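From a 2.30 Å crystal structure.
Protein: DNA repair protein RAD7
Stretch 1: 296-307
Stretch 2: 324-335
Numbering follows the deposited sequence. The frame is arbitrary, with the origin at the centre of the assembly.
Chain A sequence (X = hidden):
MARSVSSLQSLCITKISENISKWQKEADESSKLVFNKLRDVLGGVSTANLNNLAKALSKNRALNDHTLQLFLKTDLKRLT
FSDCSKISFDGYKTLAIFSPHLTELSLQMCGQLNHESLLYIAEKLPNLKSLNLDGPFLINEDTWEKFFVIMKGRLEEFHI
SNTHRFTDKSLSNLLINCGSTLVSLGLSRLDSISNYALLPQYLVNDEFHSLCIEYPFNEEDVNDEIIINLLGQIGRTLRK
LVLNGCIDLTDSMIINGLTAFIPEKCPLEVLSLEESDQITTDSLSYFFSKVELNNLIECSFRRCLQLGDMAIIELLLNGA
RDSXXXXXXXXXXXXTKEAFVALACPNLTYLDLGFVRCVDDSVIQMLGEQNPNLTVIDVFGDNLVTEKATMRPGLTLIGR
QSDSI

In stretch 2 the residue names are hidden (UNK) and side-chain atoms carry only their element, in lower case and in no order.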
# COMPACT_ATOMS: atom_id res chain seq x y z
N LEU A 296 30.22 27.79 -19.58
CA LEU A 296 29.56 28.16 -18.33
C LEU A 296 28.15 28.67 -18.62
O LEU A 296 27.97 29.69 -19.28
CB LEU A 296 30.38 29.22 -17.60
CG LEU A 296 29.97 29.52 -16.16
CD1 LEU A 296 30.12 28.29 -15.27
CD2 LEU A 296 30.78 30.68 -15.60
N ILE A 297 27.16 27.94 -18.11
CA ILE A 297 25.76 28.26 -18.32
C ILE A 297 25.17 29.03 -17.14
O ILE A 297 24.35 29.93 -17.32
CB ILE A 297 24.96 26.97 -18.59
CG1 ILE A 297 25.45 26.29 -19.88
CG2 ILE A 297 23.46 27.23 -18.66
CD1 ILE A 297 25.29 27.12 -21.14
N GLU A 298 25.60 28.68 -15.93
CA GLU A 298 25.06 29.27 -14.71
C GLU A 298 26.20 29.60 -13.77
O GLU A 298 27.12 28.78 -13.59
CB GLU A 298 24.08 28.30 -14.04
CG GLU A 298 23.33 28.87 -12.86
CD GLU A 298 22.41 27.85 -12.21
OE1 GLU A 298 22.52 27.64 -10.99
OE2 GLU A 298 21.60 27.24 -12.94
N CYS A 299 26.15 30.79 -13.18
CA CYS A 299 27.19 31.22 -12.26
C CYS A 299 26.57 32.10 -11.18
O CYS A 299 25.79 33.01 -11.50
CB CYS A 299 28.30 31.98 -12.99
SG CYS A 299 29.65 32.49 -11.91
N SER A 300 26.91 31.84 -9.92
CA SER A 300 26.41 32.63 -8.80
C SER A 300 27.54 32.97 -7.84
O SER A 300 28.31 32.09 -7.45
CB SER A 300 25.31 31.89 -8.05
OG SER A 300 24.92 32.63 -6.90
N PHE A 301 27.62 34.24 -7.46
CA PHE A 301 28.52 34.72 -6.42
C PHE A 301 27.74 35.38 -5.28
O PHE A 301 28.26 36.27 -4.60
CB PHE A 301 29.55 35.69 -6.99
CG PHE A 301 30.41 35.11 -8.08
CD1 PHE A 301 31.23 34.02 -7.82
CD2 PHE A 301 30.41 35.66 -9.35
CE1 PHE A 301 32.03 33.48 -8.82
CE2 PHE A 301 31.21 35.13 -10.35
CZ PHE A 301 32.02 34.04 -10.08
N ARG A 302 26.50 34.95 -5.07
CA ARG A 302 25.64 35.55 -4.05
C ARG A 302 26.38 35.67 -2.72
O ARG A 302 26.86 34.67 -2.17
CB ARG A 302 24.37 34.71 -3.87
CG ARG A 302 23.39 35.28 -2.85
CD ARG A 302 22.16 34.40 -2.68
NE ARG A 302 22.52 33.11 -2.09
CZ ARG A 302 22.75 32.91 -0.80
NH1 ARG A 302 22.66 33.92 0.06
NH2 ARG A 302 23.07 31.70 -0.36
N ARG A 303 26.45 36.90 -2.21
CA ARG A 303 27.00 37.21 -0.89
C ARG A 303 28.49 36.85 -0.79
O ARG A 303 28.98 36.53 0.29
CB ARG A 303 26.20 36.53 0.22
CG ARG A 303 24.87 37.22 0.51
CD ARG A 303 24.24 36.76 1.81
NE ARG A 303 25.12 37.00 2.96
CZ ARG A 303 25.32 38.19 3.52
NH1 ARG A 303 24.72 39.27 3.03
NH2 ARG A 303 26.13 38.30 4.56
N CYS A 304 29.21 36.93 -1.91
CA CYS A 304 30.67 36.96 -1.89
C CYS A 304 31.10 38.41 -1.73
O CYS A 304 31.49 39.10 -2.67
CB CYS A 304 31.25 36.34 -3.16
SG CYS A 304 31.47 34.57 -3.05
N LEU A 305 31.03 38.88 -0.48
CA LEU A 305 30.97 40.31 -0.20
C LEU A 305 32.19 41.06 -0.72
O LEU A 305 32.10 42.26 -0.99
CB LEU A 305 30.81 40.54 1.30
CG LEU A 305 29.59 39.87 1.95
CD1 LEU A 305 29.59 40.10 3.46
CD2 LEU A 305 28.29 40.37 1.33
N GLN A 306 33.33 40.38 -0.87
CA GLN A 306 34.55 41.07 -1.27
C GLN A 306 34.67 41.30 -2.77
O GLN A 306 35.48 42.13 -3.19
CB GLN A 306 35.78 40.29 -0.80
CG GLN A 306 36.05 40.35 0.68
CD GLN A 306 37.48 39.97 1.01
OE1 GLN A 306 38.43 40.60 0.53
NE2 GLN A 306 37.65 38.92 1.81
N LEU A 307 33.89 40.59 -3.58
CA LEU A 307 34.17 40.52 -5.01
C LEU A 307 33.85 41.84 -5.70
O LEU A 307 32.76 42.41 -5.51
CB LEU A 307 33.39 39.38 -5.65
CG LEU A 307 33.67 37.99 -5.08
CD1 LEU A 307 32.93 36.95 -5.91
CD2 LEU A 307 35.17 37.68 -5.03
N UNK A 324 26.84 32.27 -20.77
CA UNK A 324 26.03 32.43 -19.57
C UNK A 324 24.56 32.65 -19.92
O UNK A 324 24.22 33.43 -20.82
c UNK A 324 27.52 32.43 -16.76
c UNK A 324 28.39 34.67 -17.42
c UNK A 324 27.81 33.36 -17.92
c UNK A 324 26.55 33.60 -18.74
N UNK A 325 23.68 31.96 -19.18
CA UNK A 325 22.24 32.16 -19.28
C UNK A 325 21.63 32.76 -18.02
O UNK A 325 20.60 33.43 -18.11
n UNK A 325 21.36 29.23 -24.16
c UNK A 325 21.54 30.83 -19.58
n UNK A 325 23.14 30.11 -22.98
n UNK A 325 23.51 28.80 -24.82
c UNK A 325 22.18 30.01 -20.70
c UNK A 325 22.32 30.81 -21.98
c UNK A 325 22.66 29.38 -23.98
N UNK A 326 22.23 32.53 -16.86
CA UNK A 326 21.82 33.18 -15.62
C UNK A 326 23.06 33.52 -14.81
O UNK A 326 24.01 32.74 -14.75
c UNK A 326 20.87 32.30 -14.80
o UNK A 326 21.49 31.11 -14.38
N UNK A 327 23.04 34.70 -14.19
CA UNK A 327 24.17 35.21 -13.42
C UNK A 327 23.64 35.88 -12.16
O UNK A 327 22.72 36.69 -12.24
c UNK A 327 26.24 36.79 -13.59
c UNK A 327 25.00 36.20 -14.25
c UNK A 327 26.78 37.95 -14.42
c UNK A 327 27.32 35.73 -13.40
N UNK A 328 24.23 35.55 -11.02
CA UNK A 328 23.78 36.04 -9.72
C UNK A 328 24.91 36.82 -9.06
O UNK A 328 25.90 36.22 -8.63
c UNK A 328 22.74 35.35 -7.51
n UNK A 328 21.93 34.50 -6.90
c UNK A 328 23.32 34.88 -8.84
o UNK A 328 23.02 36.46 -7.04
N UNK A 329 24.75 38.14 -8.98
CA UNK A 329 25.71 39.02 -8.33
C UNK A 329 25.17 39.60 -7.03
O UNK A 329 25.67 40.63 -6.55
c UNK A 329 26.61 39.72 -10.66
c UNK A 329 26.76 40.94 -11.56
c UNK A 329 26.11 40.15 -9.28
c UNK A 329 27.94 38.96 -10.57
N UNK A 330 24.17 38.95 -6.44
CA UNK A 330 23.46 39.49 -5.30
C UNK A 330 24.40 39.83 -4.15
O UNK A 330 25.21 39.00 -3.73
n UNK A 330 20.25 39.21 -4.04
o UNK A 330 21.97 39.25 -2.61
c UNK A 330 21.52 39.03 -3.73
c UNK A 330 22.40 38.49 -4.83
N UNK A 331 24.29 41.06 -3.65
CA UNK A 331 25.00 41.58 -2.49
C UNK A 331 26.46 41.90 -2.77
O UNK A 331 27.23 42.10 -1.82
c UNK A 331 24.93 40.63 -1.29
o UNK A 331 23.60 40.33 -0.94
N UNK A 332 26.89 41.95 -4.04
CA UNK A 332 28.26 42.35 -4.36
C UNK A 332 28.33 43.88 -4.29
O UNK A 332 28.22 44.59 -5.29
c UNK A 332 28.69 41.82 -5.72
c UNK A 332 29.10 39.59 -4.56
c UNK A 332 28.79 40.30 -5.87
c UNK A 332 29.84 39.94 -6.93
N UNK A 333 28.53 44.37 -3.07
CA UNK A 333 28.54 45.80 -2.81
C UNK A 333 29.76 46.49 -3.41
O UNK A 333 29.74 47.71 -3.59
c UNK A 333 27.46 47.06 -0.86
c UNK A 333 26.06 46.47 -0.90
n UNK A 333 23.67 46.82 -0.25
c UNK A 333 25.04 47.40 -0.26
c UNK A 333 28.51 46.06 -1.30
N UNK A 334 30.83 45.75 -3.72
CA UNK A 334 32.05 46.35 -4.22
C UNK A 334 32.02 46.63 -5.72
O UNK A 334 32.88 47.37 -6.21
o UNK A 334 33.33 46.85 -0.62
c UNK A 334 33.25 45.46 -3.90
c UNK A 334 33.53 45.31 -2.42
o UNK A 334 34.54 47.46 -2.35
c UNK A 334 33.83 46.63 -1.75
N UNK A 335 31.06 46.07 -6.45
CA UNK A 335 31.00 46.32 -7.88
C UNK A 335 30.73 47.79 -8.16
O UNK A 335 30.10 48.50 -7.36
c UNK A 335 31.40 43.53 -9.21
c UNK A 335 30.13 43.94 -8.46
c UNK A 335 29.92 45.45 -8.53
c UNK A 335 28.92 43.21 -9.02
O HOH W 1 22.44 39.85 1.40
O HOH W 2 31.19 42.85 -3.38

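Position 324 carries four side-chain carbons, forked at the second. One fork tip lies 3.9 Å from CG of Leu296 and 3.9 Å from CB of Cys299. This is Leu324, and the tip is CD2.

Position 325 has three carbons, a nitrogen, then a carbon bearing two more nitrogens. Its second carbon is 3.7 Å from Ile297 CG2. Its backbone N donates to Ile297 O at 2.8 Å. The guanidinium makes it Arg325.

Position 326 has one carbon and one oxygen. The oxygen sits 3.3 Å from Glu298 CG. A single carbon ending in oxygen, with no second carbon, is Ser326. Its backbone O accepts from Cys299 N at 3.3 Å.

Position 327 again shows four carbons forked at the second. One tip is 3.9 Å from Cys299 CB, on the same face of the sheet. This is Leu327.

Position 328 has two carbons, the second carrying one oxygen and one nitrogen. CB is 3.4 Å from Ser300 OG. The atom count suits Asn328. The oxygen, OD1, accepts from backbone N of position 330 at 2.8 Å, which helps hold the chain as it leaves the strand.

Position 329 has four carbons forked at the second. One tip lies 4.3 Å from Phe301 CD2, at the ring edge. It is Leu329.

Position 330 has two carbons, the second with one oxygen and one nitrogen. CB packs 3.9 Å from Arg302 CG. It is Asn330. Its backbone O accepts from Arg303 N at 2.9 Å.

Position 331 has one carbon and one oxygen, the oxygen 3.7 Å from Arg303 CG. It is Ser331. OG donates to Asn330 OD1 at 2.6 Å. Water 1 links OG to Arg303 NH1.

Position 332 has four carbons forked at the second. One tip is 3.1 Å from Cys304 O; the other is 3.8 Å from Leu307 CB. It is Leu332.

Position 333 has four carbons in a row ending in nitrogen. It makes no contact with stretch 1. It is Lys333.

Position 334 has three carbons, the third carrying two oxygens. CB is 3.5 Å from Leu307 O. It is Glu334. Water 2 joins its backbone N to Leu305 O and Leu307 O.

Position 335 has four carbons forked at the second, one tip 4.1 Å from Leu307 O. It is Leu335.

The contact is a parallel strand pair. Backbone hydrogen bonds set the register, including Asn328 N to Cys299 O and Phe301 N to Asn328 O. Leucines pack against Leu296, Cys299, Phe301 and Leu307, and matching type II turns follow both strands.

Stretch 2 (324-335) LRSLNLNSLKEL
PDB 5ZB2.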